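Local atomic coordinates of extracellular ligand-binding receptor (Desulfitobacterium hafniense, PDB entry 4Q6B), a protein that binds leucine between two alpha/beta lobes and, as the substrate-binding protein of an ABC transporter, probably hands amino acids on for uptake. Residues V51-E56 and Q67-N72; R131-Y136 and P226-N231; N160-Y165 and I171-R176. All coordinates share one frame; numbering follows the deposited sequence.

Contact 1: residues V51-E56 and Q67-N72. With EDO (1,2-ethanediol), chain F.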
loop_
_atom_site.group_PDB
_atom_site.type_symbol
_atom_site.label_atom_id
_atom_site.label_comp_id
_atom_site.label_asym_id
_atom_site.label_seq_id
_atom_site.Cartn_x
_atom_site.Cartn_y
_atom_site.Cartn_z
ATOM N N VAL A 51 12.905 -9.756 13.733
ATOM C CA VAL A 51 14.127 -8.927 13.850
ATOM C C VAL A 51 13.812 -7.606 13.179
ATOM O O VAL A 51 13.789 -7.525 11.969
ATOM C CB VAL A 51 15.358 -9.580 13.175
ATOM C CG1 VAL A 51 16.634 -8.685 13.288
ATOM C CG2 VAL A 51 15.655 -10.973 13.790
ATOM N N LYS A 52 13.572 -6.567 13.975
ATOM C CA LYS A 52 13.097 -5.302 13.414
ATOM C C LYS A 52 14.257 -4.342 13.166
ATOM O O LYS A 52 15.102 -4.090 14.051
ATOM C CB LYS A 52 12.027 -4.655 14.311
ATOM C CG LYS A 52 10.721 -5.488 14.431
ATOM C CD LYS A 52 9.604 -4.780 15.220
ATOM C CE LYS A 52 9.810 -4.856 16.687
ATOM N NZ LYS A 52 8.521 -4.448 17.330
ATOM N N ALA A 53 14.295 -3.755 11.971
ATOM C CA ALA A 53 15.314 -2.746 11.681
ATOM C C ALA A 53 14.594 -1.507 11.166
ATOM O O ALA A 53 13.674 -1.633 10.383
ATOM C CB ALA A 53 16.288 -3.277 10.613
ATOM N N ASP A 54 15.005 -0.328 11.621
ATOM C CA ASP A 54 14.377 0.942 11.235
ATOM C C ASP A 54 15.140 1.566 10.078
ATOM O O ASP A 54 16.261 2.030 10.279
ATOM C CB ASP A 54 14.467 1.889 12.447
ATOM C CG ASP A 54 13.586 3.105 12.314
ATOM O OD1 ASP A 54 13.350 3.580 11.180
ATOM O OD2 ASP A 54 13.169 3.656 13.360
ATOM N N ASP A 55 14.548 1.619 8.874
ATOM C CA ASP A 55 15.283 2.216 7.746
ATOM C C ASP A 55 15.187 3.733 7.641
ATOM O O ASP A 55 15.791 4.332 6.744
ATOM C CB ASP A 55 14.954 1.535 6.403
ATOM C CG ASP A 55 13.567 1.823 5.898
ATOM O OD1 ASP A 55 12.848 2.674 6.454
ATOM O OD2 ASP A 55 13.157 1.178 4.898
ATOM N N GLU A 56 14.479 4.346 8.599
ATOM C CA GLU A 56 14.264 5.786 8.655
ATOM C C GLU A 56 13.774 6.383 7.358
ATOM O O GLU A 56 13.978 7.602 7.167
ATOM C CB GLU A 56 15.541 6.538 9.083
ATOM C CG GLU A 56 16.049 6.165 10.495
ATOM C CD GLU A 56 17.461 6.687 10.821
ATOM O OE1 GLU A 56 17.922 7.682 10.212
ATOM O OE2 GLU A 56 18.112 6.099 11.715
ATOM N N GLN A 67 21.219 -5.720 2.974
ATOM C CA GLN A 67 22.417 -6.534 2.943
ATOM C C GLN A 67 22.610 -7.246 4.269
ATOM O O GLN A 67 22.982 -8.406 4.300
ATOM C CB GLN A 67 23.663 -5.692 2.595
ATOM C CG GLN A 67 25.006 -6.436 2.679
ATOM C CD GLN A 67 25.024 -7.781 1.949
ATOM O OE1 GLN A 67 24.175 -8.057 1.089
ATOM N NE2 GLN A 67 25.986 -8.639 2.311
ATOM N N ALA A 68 22.351 -6.557 5.375
ATOM C CA ALA A 68 22.504 -7.216 6.675
ATOM C C ALA A 68 21.531 -8.376 6.843
ATOM O O ALA A 68 21.918 -9.433 7.409
ATOM C CB ALA A 68 22.341 -6.231 7.794
ATOM N N PHE A 69 20.285 -8.186 6.437
ATOM C CA PHE A 69 19.342 -9.333 6.462
ATOM C C PHE A 69 19.787 -10.436 5.524
ATOM O O PHE A 69 19.792 -11.631 5.875
ATOM C CB PHE A 69 17.920 -8.896 6.089
ATOM C CG PHE A 69 17.190 -8.189 7.187
ATOM C CD1 PHE A 69 17.437 -8.495 8.513
ATOM C CD2 PHE A 69 16.268 -7.195 6.886
ATOM C CE1 PHE A 69 16.688 -7.875 9.556
ATOM C CE2 PHE A 69 15.520 -6.553 7.907
ATOM C CZ PHE A 69 15.751 -6.882 9.263
ATOM N N ALA A 70 20.126 -10.072 4.286
ATOM C CA ALA A 70 20.541 -11.067 3.293
ATOM C C ALA A 70 21.759 -11.887 3.685
ATOM O O ALA A 70 21.885 -13.051 3.292
ATOM C CB ALA A 70 20.781 -10.391 1.911
ATOM N N ASP A 71 22.655 -11.306 4.482
ATOM C CA ASP A 71 23.881 -12.006 4.880
ATOM C C ASP A 71 23.716 -12.804 6.184
ATOM O O ASP A 71 24.676 -13.429 6.669
ATOM C CB ASP A 71 25.013 -10.992 5.016
ATOM C CG ASP A 71 26.365 -11.638 5.021
ATOM O OD1 ASP A 71 27.147 -11.334 5.942
ATOM O OD2 ASP A 71 26.650 -12.457 4.114
ATOM N N ASN A 72 22.501 -12.813 6.723
ATOM C CA ASN A 72 22.218 -13.493 7.985
ATOM C C ASN A 72 21.439 -14.804 7.694
ATOM O O ASN A 72 20.271 -14.754 7.343
ATOM C CB ASN A 72 21.436 -12.519 8.882
ATOM C CG ASN A 72 21.088 -13.093 10.241
ATOM O OD1 ASN A 72 21.258 -14.295 10.488
ATOM N ND2 ASN A 72 20.565 -12.237 11.128
HETATM C C1 EDO F . 18.782 -14.006 13.492
HETATM O O1 EDO F . 19.970 -14.809 13.544
HETATM C C2 EDO F . 18.828 -12.962 14.601
HETATM O O2 EDO F . 19.569 -11.821 14.160
#
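F69 reaches out from helix 59-70 and brings the far end of its ring against V51 and A53 on strand 47-54. The CB of F69 does not aim at the strand; it is chi1 (-77°), with CG anti to the carbonyl carbon, that swings the ring across to it. V51 and F69 then lie side by side, heading opposite ways. The CG1 methyl of V51 lies in the plane of the ring and touches its edge, 3.8 Å from F69 CE1. V51 has CG1 anti to its own backbone N (chi1 179°), which sends this branch to the phenyl group and leaves CG2, beside the backbone N, to meet a bound ethanediol. The ring tip also comes close to the strand backbone, with F69 CZ 3.4 Å from V51 O, an oblique approach. The CB bonds of V51 and A53 both point toward the helix, and A53 CB meets F69 CZ at 3.9 Å, again obliquely. No hydrogen bond crosses between the segments.

At the edge of the contact the 1,2-ethanediol, probably from the crystallisation liquor, spans the gap. N72 ND2 donates to its O2 at 3.2 Å, the amide OD1 takes a weak bond from its O1, and V51 CG2 rests 3.8 Å from its C2. N72 OD1 also accepts from the backbone N of G74. At the end of the strand D54 makes an Asx turn, E56 N donating to D54 OD1 at 2.9 Å.

Strand 47-54 is an outermost strand of the parallel five-stranded sheet and pairs with strand 10-17. F69 packs further on I75 and V78 of strand 75-79 and on Y94 of helix 84-97, so its ring lies between the sheet, its own helix 59-70 and helix 84-97.

Contact 2: residues R131-Y136 and P226-N231. With LEU (leucine), chain B.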
loop_
_atom_site.group_PDB
_atom_site.type_symbol
_atom_site.label_atom_id
_atom_site.label_comp_id
_atom_site.label_asym_id
_atom_site.label_seq_id
_atom_site.Cartn_x
_atom_site.Cartn_y
_atom_site.Cartn_z
ATOM N N ARG A 131 -7.220 1.625 -11.644
ATOM C CA ARG A 131 -8.230 0.908 -12.418
ATOM C C ARG A 131 -9.584 0.908 -11.691
ATOM O O ARG A 131 -10.628 1.168 -12.296
ATOM C CB ARG A 131 -7.746 -0.520 -12.664
ATOM C CG ARG A 131 -8.624 -1.324 -13.592
ATOM C CD ARG A 131 -7.882 -2.591 -14.043
ATOM N NE ARG A 131 -7.892 -3.660 -13.040
ATOM C CZ ARG A 131 -8.242 -4.923 -13.291
ATOM N NH1 ARG A 131 -8.217 -5.820 -12.320
ATOM N NH2 ARG A 131 -8.617 -5.282 -14.506
ATOM N N GLN A 132 -9.570 0.655 -10.381
ATOM C CA GLN A 132 -10.825 0.578 -9.638
ATOM C C GLN A 132 -11.390 1.953 -9.448
ATOM O O GLN A 132 -12.616 2.106 -9.438
ATOM C CB GLN A 132 -10.598 -0.059 -8.257
ATOM C CG GLN A 132 -10.068 -1.439 -8.339
ATOM C CD GLN A 132 -11.153 -2.430 -8.623
ATOM O OE1 GLN A 132 -12.341 -2.098 -8.583
ATOM N NE2 GLN A 132 -10.759 -3.660 -8.916
ATOM N N LEU A 133 -10.508 2.956 -9.266
ATOM C CA LEU A 133 -11.004 4.344 -9.129
ATOM C C LEU A 133 -11.689 4.817 -10.398
ATOM O O LEU A 133 -12.756 5.483 -10.319
ATOM C CB LEU A 133 -9.904 5.354 -8.736
ATOM C CG LEU A 133 -9.452 5.287 -7.287
ATOM C CD1 LEU A 133 -8.119 6.026 -7.176
ATOM C CD2 LEU A 133 -10.509 5.882 -6.353
ATOM N N ALA A 134 -11.146 4.445 -11.558
ATOM C CA ALA A 134 -11.765 4.901 -12.810
ATOM C C ALA A 134 -13.146 4.290 -12.988
ATOM O O ALA A 134 -14.103 4.966 -13.421
ATOM C CB ALA A 134 -10.895 4.580 -14.013
ATOM N N ILE A 135 -13.255 3.015 -12.649
ATOM C CA ILE A 135 -14.550 2.324 -12.758
ATOM C C ILE A 135 -15.602 2.981 -11.883
ATOM O O ILE A 135 -16.719 3.200 -12.323
ATOM C CB ILE A 135 -14.415 0.824 -12.443
ATOM C CG1 ILE A 135 -13.706 0.176 -13.640
ATOM C CG2 ILE A 135 -15.812 0.180 -12.213
ATOM C CD1 ILE A 135 -13.275 -1.227 -13.419
ATOM N N TYR A 136 -15.241 3.278 -10.654
ATOM C CA TYR A 136 -16.173 3.862 -9.697
ATOM C C TYR A 136 -16.561 5.262 -10.148
ATOM O O TYR A 136 -17.746 5.635 -10.128
ATOM C CB TYR A 136 -15.531 3.918 -8.307
ATOM C CG TYR A 136 -16.447 4.588 -7.302
ATOM C CD1 TYR A 136 -17.557 3.927 -6.799
ATOM C CD2 TYR A 136 -16.204 5.901 -6.880
ATOM C CE1 TYR A 136 -18.391 4.550 -5.878
ATOM C CE2 TYR A 136 -17.030 6.517 -5.972
ATOM C CZ TYR A 136 -18.111 5.843 -5.476
ATOM O OH TYR A 136 -18.944 6.490 -4.580
ATOM N N PRO A 226 -15.473 17.036 -6.656
ATOM C CA PRO A 226 -14.861 15.964 -5.861
ATOM C C PRO A 226 -13.369 15.831 -6.063
ATOM O O PRO A 226 -12.878 15.995 -7.180
ATOM C CB PRO A 226 -15.525 14.709 -6.416
ATOM C CG PRO A 226 -16.941 15.176 -6.740
ATOM C CD PRO A 226 -16.722 16.582 -7.314
ATOM N N LEU A 227 -12.653 15.518 -4.974
ATOM C CA LEU A 227 -11.210 15.286 -5.014
ATOM C C LEU A 227 -10.991 13.793 -4.749
ATOM O O LEU A 227 -11.674 13.196 -3.890
ATOM C CB LEU A 227 -10.470 16.127 -3.953
ATOM C CG LEU A 227 -10.777 17.632 -3.951
ATOM C CD1 LEU A 227 -9.888 18.319 -2.941
ATOM C CD2 LEU A 227 -10.514 18.215 -5.344
ATOM N N ILE A 228 -10.074 13.209 -5.516
ATOM C CA ILE A 228 -9.791 11.766 -5.441
ATOM C C ILE A 228 -8.297 11.576 -5.352
ATOM O O ILE A 228 -7.526 12.291 -6.028
ATOM C CB ILE A 228 -10.340 11.041 -6.718
ATOM C CG1 ILE A 228 -11.851 11.226 -6.829
ATOM C CG2 ILE A 228 -10.022 9.536 -6.666
ATOM C CD1 ILE A 228 -12.285 12.245 -7.855
ATOM N N ALA A 229 -7.856 10.620 -4.526
ATOM C CA ALA A 229 -6.419 10.377 -4.347
ATOM C C ALA A 229 -6.151 8.896 -4.070
ATOM O O ALA A 229 -7.083 8.110 -3.843
ATOM C CB ALA A 229 -5.883 11.241 -3.211
ATOM N N GLY A 230 -4.873 8.521 -4.038
ATOM C CA GLY A 230 -4.505 7.140 -3.818
ATOM C C GLY A 230 -4.034 6.798 -2.434
ATOM O O GLY A 230 -4.345 7.505 -1.479
ATOM N N ASN A 231 -3.269 5.717 -2.278
ATOM C CA ASN A 231 -3.134 5.130 -0.952
ATOM C C ASN A 231 -2.344 5.885 0.126
ATOM O O ASN A 231 -2.492 5.562 1.326
ATOM C CB ASN A 231 -2.594 3.695 -1.057
ATOM C CG ASN A 231 -1.114 3.620 -0.776
ATOM O OD1 ASN A 231 -0.302 4.114 -1.552
ATOM N ND2 ASN A 231 -0.755 3.035 0.349
HETATM N N LEU B . 2.691 3.573 -1.357
HETATM C CA LEU B . 3.866 4.375 -0.999
HETATM C C LEU B . 5.072 3.959 -1.825
HETATM O O LEU B . 6.133 4.565 -1.740
HETATM C CB LEU B . 4.161 4.205 0.492
HETATM C CG LEU B . 2.965 4.873 1.177
HETATM C CD1 LEU B . 2.395 3.989 2.247
HETATM C CD2 LEU B . 3.260 6.268 1.712
HETATM O OXT LEU B . 4.956 3.018 -2.622
#
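L133 and I228 meet with no ring or amide face between them; the flat group at hand is the peptide of A229, whose O lies 4.1 Å from L133 CD1. The touching surfaces are aliphatic. L133 CD2 comes within 3.7 Å of I228 CG2, and L133 CD1 stands 4.0 Å from the same methyl, so the leucine fork straddles it. I228 presents CG2 because that branch is anti to its backbone N, while CG1 sits beside the N (chi1 -61°). The leucine and isoleucine chains pass alongside one another, running opposite ways.

This is helix-on-sheet packing in the second lobe of a periplasmic binding protein: helix 126-139 lies against the mixed sheet where strand 227-229 runs between strands 200-204 and 253-257. F202 and L253 touch both L133 and I228 and close the hydrophobic layer around them.

Past the strand the chain reaches the ligand pocket. There, in the conformer given, N231 OD1 would accept a hydrogen bond from the amino N of the bound leucine at 3.0 Å, less certain because N231 has two conformers; S84 OG, T107 N and A105 O bind the same ligand from the first lobe.

Contact 3: residues N160-Y165 and I171-R176. With CA (calcium ion), chain E.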
loop_
_atom_site.group_PDB
_atom_site.type_symbol
_atom_site.label_atom_id
_atom_site.label_comp_id
_atom_site.label_asym_id
_atom_site.label_seq_id
_atom_site.Cartn_x
_atom_site.Cartn_y
_atom_site.Cartn_z
ATOM N N ASN A 160 -0.426 8.500 -15.521
ATOM C CA ASN A 160 -0.634 7.838 -16.807
ATOM C C ASN A 160 -1.553 6.614 -16.687
ATOM O O ASN A 160 -2.391 6.403 -17.566
ATOM C CB ASN A 160 0.683 7.429 -17.457
ATOM C CG ASN A 160 1.496 8.617 -17.895
ATOM O OD1 ASN A 160 0.968 9.712 -18.084
ATOM N ND2 ASN A 160 2.791 8.411 -18.057
ATOM N N ALA A 161 -1.363 5.816 -15.637
ATOM C CA ALA A 161 -2.321 4.724 -15.329
ATOM C C ALA A 161 -3.766 5.215 -15.183
ATOM O O ALA A 161 -4.709 4.669 -15.795
ATOM C CB ALA A 161 -1.896 3.944 -14.076
ATOM N N PHE A 162 -3.969 6.244 -14.371
ATOM C CA PHE A 162 -5.316 6.761 -14.204
ATOM C C PHE A 162 -5.895 7.312 -15.521
ATOM O O PHE A 162 -7.061 7.036 -15.868
ATOM C CB PHE A 162 -5.428 7.798 -13.082
ATOM C CG PHE A 162 -6.841 8.268 -12.877
ATOM C CD1 PHE A 162 -7.755 7.489 -12.183
ATOM C CD2 PHE A 162 -7.284 9.460 -13.452
ATOM C CE1 PHE A 162 -9.072 7.909 -12.033
ATOM C CE2 PHE A 162 -8.609 9.898 -13.332
ATOM C CZ PHE A 162 -9.507 9.115 -12.607
ATOM N N GLU A 163 -5.096 8.081 -16.251
ATOM C CA GLU A 163 -5.574 8.635 -17.527
ATOM C C GLU A 163 -6.006 7.515 -18.498
ATOM O O GLU A 163 -7.041 7.596 -19.153
ATOM C CB GLU A 163 -4.477 9.534 -18.155
ATOM C CG GLU A 163 -4.828 9.987 -19.571
ATOM C CD GLU A 163 -4.303 11.386 -19.916
ATOM O OE1 GLU A 163 -3.351 11.866 -19.256
ATOM O OE2 GLU A 163 -4.865 12.007 -20.851
ATOM N N ASP A 164 -5.207 6.452 -18.581
ATOM C CA ASP A 164 -5.502 5.344 -19.492
ATOM C C ASP A 164 -6.767 4.602 -19.073
ATOM O O ASP A 164 -7.648 4.336 -19.890
ATOM C CB ASP A 164 -4.324 4.383 -19.573
ATOM C CG ASP A 164 -3.105 5.022 -20.239
ATOM O OD1 ASP A 164 -2.001 4.455 -20.139
ATOM O OD2 ASP A 164 -3.245 6.117 -20.840
ATOM N N TYR A 165 -6.900 4.301 -17.787
ATOM C CA TYR A 165 -8.143 3.628 -17.382
ATOM C C TYR A 165 -9.360 4.551 -17.465
ATOM O O TYR A 165 -10.464 4.110 -17.839
ATOM C CB TYR A 165 -8.004 3.039 -15.987
ATOM C CG TYR A 165 -7.145 1.828 -15.977
ATOM C CD1 TYR A 165 -7.513 0.677 -16.684
ATOM C CD2 TYR A 165 -5.967 1.796 -15.244
ATOM C CE1 TYR A 165 -6.709 -0.454 -16.656
ATOM C CE2 TYR A 165 -5.164 0.675 -15.211
ATOM C CZ TYR A 165 -5.531 -0.443 -15.916
ATOM O OH TYR A 165 -4.736 -1.574 -15.902
ATOM N N ILE A 171 -14.056 8.808 -19.659
ATOM C CA ILE A 171 -13.653 10.055 -18.990
ATOM C C ILE A 171 -12.529 10.718 -19.741
ATOM O O ILE A 171 -11.503 10.080 -20.054
ATOM C CB ILE A 171 -13.225 9.749 -17.533
ATOM C CG1 ILE A 171 -14.388 9.101 -16.773
ATOM C CG2 ILE A 171 -12.752 11.004 -16.792
ATOM C CD1 ILE A 171 -13.944 8.564 -15.407
ATOM N N THR A 172 -12.707 12.018 -20.043
ATOM C CA THR A 172 -11.698 12.804 -20.726
ATOM C C THR A 172 -10.895 13.539 -19.667
ATOM O O THR A 172 -11.482 14.079 -18.720
ATOM C CB THR A 172 -12.400 13.850 -21.608
ATOM O OG1 THR A 172 -13.222 13.176 -22.568
ATOM C CG2 THR A 172 -11.395 14.725 -22.338
ATOM N N ILE A 173 -9.577 13.571 -19.827
ATOM C CA ILE A 173 -8.730 14.375 -18.975
ATOM C C ILE A 173 -8.585 15.728 -19.656
ATOM O O ILE A 173 -7.919 15.840 -20.686
ATOM C CB ILE A 173 -7.350 13.725 -18.753
ATOM C CG1 ILE A 173 -7.507 12.335 -18.092
ATOM C CG2 ILE A 173 -6.450 14.639 -17.897
ATOM C CD1 ILE A 173 -8.302 12.364 -16.730
ATOM N N VAL A 174 -9.222 16.758 -19.101
ATOM C CA VAL A 174 -9.242 18.053 -19.763
ATOM C C VAL A 174 -8.012 18.909 -19.420
ATOM O O VAL A 174 -7.705 19.854 -20.127
ATOM C CB VAL A 174 -10.546 18.838 -19.464
ATOM C CG1 VAL A 174 -11.766 18.041 -19.946
ATOM C CG2 VAL A 174 -10.643 19.187 -17.968
ATOM N N ASP A 175 -7.305 18.575 -18.338
ATOM C CA ASP A 175 -6.047 19.275 -18.061
ATOM C C ASP A 175 -5.229 18.425 -17.111
ATOM O O ASP A 175 -5.775 17.730 -16.284
ATOM C CB ASP A 175 -6.304 20.656 -17.438
ATOM C CG ASP A 175 -5.045 21.536 -17.363
ATOM O OD1 ASP A 175 -4.084 21.360 -18.178
ATOM O OD2 ASP A 175 -5.041 22.459 -16.493
ATOM N N ARG A 176 -3.914 18.463 -17.249
ATOM C CA ARG A 176 -3.043 17.882 -16.236
ATOM C C ARG A 176 -2.031 18.968 -15.891
ATOM O O ARG A 176 -1.682 19.837 -16.746
ATOM C CB ARG A 176 -2.356 16.587 -16.742
ATOM C CG ARG A 176 -1.239 16.839 -17.718
ATOM C CD ARG A 176 -0.297 15.641 -17.780
ATOM N NE ARG A 176 -1.012 14.385 -17.979
ATOM C CZ ARG A 176 -0.459 13.182 -17.806
ATOM N NH1 ARG A 176 -1.173 12.076 -18.010
ATOM N NH2 ARG A 176 0.805 13.084 -17.420
HETATM CA CA CA E . -1.662 21.560 -18.324
HETATM O O HOH W 1 -8.559 9.813 -20.092
HETATM O O HOH W 2 -3.309 14.862 -20.159
HETATM O O HOH W 3 -2.267 23.311 -16.843
HETATM O O HOH W 4 -2.424 19.693 -19.678
HETATM O O HOH W 5 0.787 22.582 -17.470
HETATM O O HOH W 6 0.267 20.648 -19.054
HETATM O O HOH W 7 -2.260 22.797 -19.979
#
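R176 NH1 is shared by two acceptors on helix 153-168, E163 OE1 and N160 OD1. The salt bridge to E163 OE1 measures 2.5 Å, so short that its exact length is doubtful. The carboxylate oxygen meets the guanidinium at its edge, near its plane, the two flat groups turned 36° against each other. N160 OD1 takes a second bond from R176 NH1 at 3.2 Å, the nitrogen sitting nearly in line with the amide C=O, plus a weak one from R176 NH2. The arginine crosses both E163 and N160 at about a right angle; its CG sits between the backbone N and the carbonyl carbon (chi1 75°), and the chain bends at chi3. A water donates to E163 OE1 and accepts from R176 NE, and Y149 adds a cation-pi contact with the arginine.

Next to the polar cluster the E163 chain, bent at chi2, passes at a slant across I173, E163 CD being 3.8 Å from I173 CG1, and F162 CE2 reaches I173 CD1 at 4.2 Å. A further water bridges the backbone oxygens of E163 and I171.

R176 O also binds a calcium ion at 2.3 Å alongside D175 OD1 at 2.4 Å, with four waters at normal distance and a fifth, longer one. K192 and W193 hold D175 OD2. The segments run at 129° to each other, as the last two elements of a beta-alpha-beta crossover, strand 144-149, helix 153-168, strand 172-177.

In the fold
Contact 1 belongs to the first lobe, with its five-stranded parallel sheet, whereas contacts 2 and 3 both reach the seven-stranded mixed sheet of the second. The centre of contact 1 lies about 35 Å from that of contact 2 and about 40 Å from that of contact 3, on the opposite side of the chain's centre. Contacts 2 and 3 are about 11 Å apart between centres and touch, Y165 packing on R131 and A134. Along the chain contact 1 closes first; both segments of contact 3 then fall between the two of contact 2. Leucine sits between the lobes, so contact 2 runs toward the pocket while contact 3 joins helix 153-168 to the outermost strand 172-177, which carries the calcium site.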